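PDB 6GUO: siderophore enterobactin esterase from Emericella nidulans, which hydrolyses the ester bonds of the bacterial xenosiderophore enterobactin to N-(2,3-dihydroxybenzoyl)-L-serine, a step required for intracellular release of iron. Local coordinates for residues F64-A67 / T68-R72; A171-A174 / L175-P179; Q251-M254 / N255-E259. All coordinates share one frame; numbering follows the deposited sequence.

Interaction 1: F64-A67 / T68-R72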
loop_
_atom_site.group_PDB
_atom_site.type_symbol
_atom_site.label_atom_id
_atom_site.label_comp_id
_atom_site.label_asym_id
_atom_site.label_seq_id
_atom_site.Cartn_x
_atom_site.Cartn_y
_atom_site.Cartn_z
ATOM N N PHE A 64 -0.494 -8.574 -3.791
ATOM C CA PHE A 64 0.898 -9.020 -3.854
ATOM C C PHE A 64 1.906 -7.882 -3.789
ATOM O O PHE A 64 2.820 -7.900 -2.970
ATOM C CB PHE A 64 1.110 -9.809 -5.147
ATOM C CG PHE A 64 2.530 -10.233 -5.386
ATOM C CD1 PHE A 64 3.145 -11.155 -4.550
ATOM C CD2 PHE A 64 3.242 -9.732 -6.468
ATOM C CE1 PHE A 64 4.449 -11.567 -4.783
ATOM C CE2 PHE A 64 4.546 -10.133 -6.705
ATOM C CZ PHE A 64 5.150 -11.056 -5.861
ATOM N N LEU A 65 1.723 -6.896 -4.658
ATOM C CA LEU A 65 2.690 -5.809 -4.798
ATOM C C LEU A 65 2.739 -4.913 -3.555
ATOM O O LEU A 65 3.821 -4.491 -3.146
ATOM C CB LEU A 65 2.398 -4.987 -6.060
ATOM C CG LEU A 65 2.432 -5.731 -7.402
ATOM C CD1 LEU A 65 2.004 -4.803 -8.531
ATOM C CD2 LEU A 65 3.806 -6.317 -7.695
ATOM N N THR A 66 1.581 -4.664 -2.945
ATOM C CA THR A 66 1.484 -3.837 -1.737
ATOM C C THR A 66 2.168 -4.538 -0.575
ATOM O O THR A 66 2.929 -3.919 0.153
ATOM C CB THR A 66 0.011 -3.535 -1.365
ATOM O OG1 THR A 66 -0.619 -2.829 -2.442
ATOM C CG2 THR A 66 -0.092 -2.684 -0.085
ATOM N N ALA A 67 1.892 -5.829 -0.401
ATOM C CA ALA A 67 2.542 -6.604 0.659
ATOM C C ALA A 67 4.059 -6.626 0.453
ATOM O O ALA A 67 4.825 -6.398 1.389
ATOM C CB ALA A 67 1.992 -8.018 0.694
ATOM N N THR A 68 4.480 -6.876 -0.785
ATOM C CA THR A 68 5.899 -6.928 -1.131
ATOM C C THR A 68 6.615 -5.626 -0.758
ATOM O O THR A 68 7.642 -5.641 -0.072
ATOM C CB THR A 68 6.072 -7.241 -2.626
ATOM O OG1 THR A 68 5.554 -8.555 -2.887
ATOM C CG2 THR A 68 7.539 -7.161 -3.057
ATOM N N GLU A 69 6.059 -4.503 -1.191
ATOM C CA GLU A 69 6.726 -3.223 -0.970
ATOM C C GLU A 69 6.701 -2.776 0.489
ATOM O O GLU A 69 7.685 -2.217 0.970
ATOM C CB GLU A 69 6.141 -2.147 -1.858
ATOM C CG GLU A 69 7.077 -0.966 -2.014
ATOM C CD GLU A 69 6.678 -0.107 -3.177
ATOM O OE1 GLU A 69 5.626 0.544 -3.056
ATOM O OE2 GLU A 69 7.389 -0.103 -4.207
ATOM N N THR A 70 5.592 -3.017 1.188
ATOM C CA THR A 70 5.518 -2.717 2.615
ATOM C C THR A 70 6.630 -3.433 3.378
ATOM O O THR A 70 7.305 -2.827 4.214
ATOM C CB THR A 70 4.153 -3.109 3.218
ATOM O OG1 THR A 70 3.095 -2.523 2.450
ATOM C CG2 THR A 70 4.056 -2.637 4.651
ATOM N N LEU A 71 6.826 -4.714 3.077
ATOM C CA LEU A 71 7.899 -5.492 3.703
ATOM C C LEU A 71 9.288 -4.966 3.336
ATOM O O LEU A 71 10.157 -4.871 4.196
ATOM C CB LEU A 71 7.787 -6.978 3.342
ATOM C CG LEU A 71 6.682 -7.721 4.093
ATOM C CD1 LEU A 71 6.333 -9.002 3.358
ATOM C CD2 LEU A 71 7.090 -8.000 5.535
ATOM N N ARG A 72 9.484 -4.593 2.075
ATOM C CA ARG A 72 10.792 -4.119 1.623
ATOM C C ARG A 72 11.176 -2.772 2.241
ATOM O O ARG A 72 12.345 -2.560 2.545
ATOM C CB ARG A 72 10.871 -4.087 0.101
ATOM C CG ARG A 72 10.969 -5.495 -0.455
ATOM C CD ARG A 72 10.805 -5.575 -1.956
ATOM N NE ARG A 72 10.890 -6.974 -2.364
ATOM C CZ ARG A 72 10.942 -7.417 -3.620
ATOM N NH1 ARG A 72 10.917 -6.576 -4.650
ATOM N NH2 ARG A 72 11.028 -8.732 -3.842
#
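F64 O takes two bonds from T68, one from the backbone N and one from the hydroxyl OG1 at 2.8 Å. The hydroxyl comes in above the carbonyl plane, 41° out of it. With CG anti to the backbone N (chi1 175°), the F64 ring swings toward the next turn, and T68 OG1 sits over the rim of one face, 3.7 Å from CE1. The same hydroxyl also bonds S36 OG on strand 31-36. L65 O receives E69 N at 3.0 Å. These turns belong to helix 60-77, the connection between parallel strands 52-58 and 83-90 in a beta-alpha-beta unit of the alpha/beta-hydrolase fold. T66 O repeats the double acceptance: T70 N and T70 OG1 reach it from opposite faces of its plane, the hydroxyl at 2.7 Å. T66 and T70 lie side by side, with T66 CG2 4.1 Å from T70 OG1, both packing on helix 288-301. T66 OG1 turns to E69 OE1 of the second subunit, and E69 OE1 reciprocates with T66 OG1 there, a symmetric pair across the homodimer interface. A67 O accepts L71 N at 3.1 Å, and L71 CG lies 3.5 Å from that oxygen.

Interaction 2: A171-A174 / L175-P179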
loop_
_atom_site.group_PDB
_atom_site.type_symbol
_atom_site.label_atom_id
_atom_site.label_comp_id
_atom_site.label_asym_id
_atom_site.label_seq_id
_atom_site.Cartn_x
_atom_site.Cartn_y
_atom_site.Cartn_z
ATOM N N ALA A 171 -10.206 -16.252 5.859
ATOM C CA ALA A 171 -9.262 -16.246 6.980
ATOM C C ALA A 171 -9.915 -16.682 8.295
ATOM O O ALA A 171 -9.350 -17.504 9.030
ATOM C CB ALA A 171 -8.626 -14.874 7.136
ATOM N N LEU A 172 -11.103 -16.148 8.577
ATOM C CA LEU A 172 -11.866 -16.545 9.765
ATOM C C LEU A 172 -12.260 -18.020 9.728
ATOM O O LEU A 172 -12.113 -18.732 10.731
ATOM C CB LEU A 172 -13.108 -15.665 9.939
ATOM C CG LEU A 172 -12.833 -14.192 10.283
ATOM C CD1 LEU A 172 -14.136 -13.417 10.380
ATOM C CD2 LEU A 172 -12.029 -14.044 11.568
ATOM N N HIS A 173 -12.743 -18.480 8.574
ATOM C CA HIS A 173 -13.058 -19.903 8.391
ATOM C C HIS A 173 -11.849 -20.810 8.674
ATOM O O HIS A 173 -11.984 -21.823 9.361
ATOM C CB HIS A 173 -13.611 -20.162 6.987
ATOM C CG HIS A 173 -13.866 -21.606 6.708
ATOM N ND1 HIS A 173 -14.892 -22.305 7.305
ATOM C CD2 HIS A 173 -13.208 -22.494 5.929
ATOM C CE1 HIS A 173 -14.867 -23.558 6.887
ATOM N NE2 HIS A 173 -13.852 -23.699 6.054
ATOM N N ALA A 174 -10.676 -20.430 8.165
ATOM C CA ALA A 174 -9.441 -21.166 8.426
ATOM C C ALA A 174 -9.148 -21.211 9.925
ATOM O O ALA A 174 -8.952 -22.290 10.481
ATOM C CB ALA A 174 -8.275 -20.548 7.669
ATOM N N LEU A 175 -9.160 -20.045 10.578
ATOM C CA LEU A 175 -8.967 -19.961 12.035
ATOM C C LEU A 175 -9.920 -20.869 12.834
ATOM O O LEU A 175 -9.479 -21.626 13.701
ATOM C CB LEU A 175 -9.113 -18.506 12.518
ATOM C CG LEU A 175 -9.157 -18.241 14.028
ATOM C CD1 LEU A 175 -7.895 -18.738 14.710
ATOM C CD2 LEU A 175 -9.364 -16.760 14.303
ATOM N N PHE A 176 -11.214 -20.796 12.536
ATOM C CA PHE A 176 -12.224 -21.463 13.360
ATOM C C PHE A 176 -12.299 -22.973 13.146
ATOM O O PHE A 176 -12.652 -23.687 14.074
ATOM C CB PHE A 176 -13.613 -20.832 13.172
ATOM C CG PHE A 176 -13.682 -19.367 13.538
ATOM C CD1 PHE A 176 -12.950 -18.847 14.612
ATOM C CD2 PHE A 176 -14.498 -18.504 12.816
ATOM C CE1 PHE A 176 -13.025 -17.505 14.937
ATOM C CE2 PHE A 176 -14.573 -17.159 13.141
ATOM C CZ PHE A 176 -13.836 -16.658 14.203
ATOM N N THR A 177 -11.961 -23.449 11.946
ATOM C CA THR A 177 -12.050 -24.885 11.624
ATOM C C THR A 177 -10.703 -25.617 11.583
ATOM O O THR A 177 -10.658 -26.831 11.815
ATOM C CB THR A 177 -12.789 -25.111 10.290
ATOM O OG1 THR A 177 -12.031 -24.569 9.208
ATOM C CG2 THR A 177 -14.168 -24.464 10.323
ATOM N N LYS A 178 -9.621 -24.898 11.283
ATOM C CA LYS A 178 -8.285 -25.490 11.223
ATOM C C LYS A 178 -7.269 -24.482 11.793
ATOM O O LYS A 178 -6.413 -23.985 11.065
ATOM C CB LYS A 178 -7.977 -25.907 9.773
ATOM C CG LYS A 178 -6.906 -26.989 9.629
ATOM C CD LYS A 178 -6.940 -27.677 8.263
ATOM C CE LYS A 178 -6.222 -26.880 7.181
ATOM N NZ LYS A 178 -6.236 -27.565 5.856
ATOM N N PRO A 179 -7.367 -24.179 13.110
ATOM C CA PRO A 179 -6.574 -23.092 13.715
ATOM C C PRO A 179 -5.047 -23.223 13.616
ATOM O O PRO A 179 -4.355 -22.206 13.675
ATOM C CB PRO A 179 -7.018 -23.094 15.188
ATOM C CG PRO A 179 -7.678 -24.405 15.409
ATOM C CD PRO A 179 -8.275 -24.794 14.095
#
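The H173 imidazole carries T177 on one face: OG1 stands 3.7 Å above the ring plane, displaced toward the rim, and methyl CG2 comes to 3.6 Å from CE1. Both ring nitrogens have partners beyond the helix, ND1 with E202 OE1 and NE2 with D132 OD1, two carboxylates that should hold the ring's rotation and would probably favour its protonated form. The F176 ring has L172 O over one face, 3.2 Å from CD2, and meets the ring of F206 at an oblique angle. L172 and F176 run side by side in the same direction; L172 CB touches F176 CE2 at 3.8 Å, and L172 CD2 lies near F176 CZ.

H173 CG is anti to the backbone N (chi1 176°), which carries the imidazole beside its own carbonyl and toward the following turn. T177 OG1 lies between its backbone N and carbonyl carbon (chi1 66°), and from there it bonds H173 O at 2.8 Å while still resting over the ring. The hydroxyl approaches that oxygen from above the carbonyl plane, 35° out of it; T177 N bonds the same atom from the opposite face at 3.1 Å. L175 N and F176 N continue the i to i-4 ladder to A171 O and L172 O. The last rung is K178 N to A174 O, 2.8 Å; K178 itself is the first residue to leave helical angles.

Around the helix, A174 and L175 pack on Y185 of strand 184-188, while F176 meets A203 of helix 199-208. This is the C-terminal end of helix 166-177, which begins within a GxSxG sequence consistent with the nucleophile elbow of alpha/beta-hydrolases and forms the crossover of a beta-alpha-beta unit between strands 156-164 and 184-188.

Interaction 3: Q251-M254 / N255-E259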
loop_
_atom_site.group_PDB
_atom_site.type_symbol
_atom_site.label_atom_id
_atom_site.label_comp_id
_atom_site.label_asym_id
_atom_site.label_seq_id
_atom_site.Cartn_x
_atom_site.Cartn_y
_atom_site.Cartn_z
ATOM N N GLN A 251 -27.252 -3.583 5.850
ATOM C CA GLN A 251 -27.421 -5.045 5.843
ATOM C C GLN A 251 -26.145 -5.786 6.235
ATOM O O GLN A 251 -26.192 -6.768 6.985
ATOM C CB GLN A 251 -27.883 -5.532 4.469
ATOM C CG GLN A 251 -29.297 -5.103 4.114
ATOM C CD GLN A 251 -29.760 -5.625 2.769
ATOM O OE1 GLN A 251 -29.013 -6.290 2.049
ATOM N NE2 GLN A 251 -31.006 -5.325 2.423
ATOM N N ARG A 252 -25.014 -5.312 5.723
ATOM C CA ARG A 252 -23.728 -5.983 5.925
ATOM C C ARG A 252 -23.120 -5.717 7.289
ATOM O O ARG A 252 -22.367 -6.549 7.796
ATOM C CB ARG A 252 -22.763 -5.624 4.806
ATOM C CG ARG A 252 -23.238 -6.204 3.490
ATOM C CD ARG A 252 -22.328 -5.865 2.334
ATOM N NE ARG A 252 -22.907 -6.350 1.084
ATOM C CZ ARG A 252 -22.244 -6.532 -0.056
ATOM N NH1 ARG A 252 -20.938 -6.278 -0.148
ATOM N NH2 ARG A 252 -22.900 -6.984 -1.121
ATOM N N ARG A 253 -23.433 -4.562 7.876
ATOM C CA ARG A 253 -23.160 -4.313 9.288
ATOM C C ARG A 253 -21.687 -4.580 9.636
ATOM O O ARG A 253 -21.375 -5.211 10.647
ATOM C CB ARG A 253 -24.102 -5.192 10.119
ATOM C CG ARG A 253 -24.259 -4.778 11.564
ATOM C CD ARG A 253 -25.435 -5.489 12.204
ATOM N NE ARG A 253 -25.571 -5.082 13.599
ATOM C CZ ARG A 253 -24.933 -5.637 14.634
ATOM N NH1 ARG A 253 -25.149 -5.151 15.856
ATOM N NH2 ARG A 253 -24.088 -6.652 14.473
ATOM N N MET A 254 -20.788 -4.100 8.781
ATOM C CA MET A 254 -19.368 -4.447 8.873
ATOM C C MET A 254 -18.751 -4.076 10.224
ATOM O O MET A 254 -18.117 -4.918 10.869
ATOM C CB MET A 254 -18.584 -3.779 7.740
ATOM C CG MET A 254 -17.099 -4.112 7.695
ATOM S SD MET A 254 -16.744 -5.863 7.490
ATOM C CE MET A 254 -17.370 -6.173 5.840
ATOM N N ASN A 255 -18.960 -2.829 10.645
ATOM C CA ASN A 255 -18.315 -2.271 11.839
ATOM C C ASN A 255 -18.766 -3.002 13.106
ATOM O O ASN A 255 -17.935 -3.446 13.902
ATOM C CB ASN A 255 -18.617 -0.770 12.007
ATOM C CG ASN A 255 -18.193 0.076 10.815
ATOM O OD1 ASN A 255 -18.158 -0.383 9.672
ATOM N ND2 ASN A 255 -17.888 1.344 11.085
ATOM N N ASP A 256 -20.080 -3.125 13.283
ATOM C CA ASP A 256 -20.629 -3.792 14.468
ATOM C C ASP A 256 -20.361 -5.304 14.487
ATOM O O ASP A 256 -20.065 -5.855 15.550
ATOM C CB ASP A 256 -22.135 -3.508 14.629
ATOM C CG ASP A 256 -22.434 -2.054 15.004
ATOM O OD1 ASP A 256 -21.572 -1.371 15.599
ATOM O OD2 ASP A 256 -23.553 -1.590 14.709
ATOM N N ASN A 257 -20.456 -5.971 13.335
ATOM C CA ASN A 257 -20.130 -7.406 13.262
ATOM C C ASN A 257 -18.675 -7.675 13.675
ATOM O O ASN A 257 -18.412 -8.606 14.438
ATOM C CB ASN A 257 -20.395 -7.995 11.863
ATOM C CG ASN A 257 -21.874 -8.222 11.575
ATOM O OD1 ASN A 257 -22.724 -8.129 12.459
ATOM N ND2 ASN A 257 -22.187 -8.531 10.316
ATOM N N CYS A 258 -17.744 -6.856 13.183
ATOM C CA CYS A 258 -16.330 -6.980 13.560
ATOM C C CYS A 258 -16.094 -6.763 15.047
ATOM O O CYS A 258 -15.423 -7.573 15.692
ATOM C CB CYS A 258 -15.459 -5.993 12.789
ATOM S SG CYS A 258 -15.143 -6.489 11.096
ATOM N N GLU A 259 -16.631 -5.661 15.572
ATOM C CA GLU A 259 -16.462 -5.313 16.990
ATOM C C GLU A 259 -17.066 -6.375 17.911
ATOM O O GLU A 259 -16.475 -6.722 18.935
ATOM C CB GLU A 259 -17.071 -3.936 17.302
ATOM C CG GLU A 259 -16.264 -2.749 16.776
ATOM C CD GLU A 259 -14.967 -2.482 17.537
ATOM O OE1 GLU A 259 -14.140 -1.701 17.023
ATOM O OE2 GLU A 259 -14.755 -3.038 18.638
HETATM O O HOH W 1 -24.898 -8.707 9.084
HETATM O O HOH W 2 -20.184 -8.145 8.235
#
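R253 and N257 are joined by two hydrogen bonds. N257 N reaches R253 O at 2.9 Å, and R253 NH2 gives a bond to N257 OD1 at 2.8 Å, with the oxygen at the guanidinium edge, only 6° out of its plane. Guanidinium and amide planes are turned 55° apart. An extended chain from CG to NE, with CG anti to the backbone N (chi1 -162°), brings the arginine head over this first turn. C258 N bonds M254 O at 3.0 Å.

R253 breaks the helix with positive phi and also occupies the N-cap position of the next one, at the junction between helix 239-252 and helix 254-268.

Two waters bridge the junction: N257 ND2 donates to both, one bound by Q251 O and the other by R252 O, so the amide ties the last carbonyls of one helix to the start of the next.

D256 CB packs over the centre of one guanidinium face, 3.5 Å from R253 CZ. R253 NH1 and D256 OD2, 4.1 Å apart, attract only through their charges, no N-H pointing at the oxygen; the salt bridge of NH1 goes to E260. M254 SD meets C258 SG at 4.0 Å, both side chains packing on F224.

In the fold
All three are local contacts: interaction 1 within a helix, interaction 2 at a helix C-terminus, interaction 3 across the break between two helices. Interactions 2 and 3 are neighbours, their centres about 19 Å apart and their nearest atoms about 7 Å; L172 and C258 both pack on P190. Interaction 1 lies across the chain's centre from both, with centres about 24 Å from interaction 2 and about 28 Å from interaction 3. It faces the second subunit, whereas no other chain touches the other two. The probable nucleophile elbow around S165 has A171 and M254 nearby without contact, and Q251 bonds E117 in the proline-rich insertion that narrows the active site.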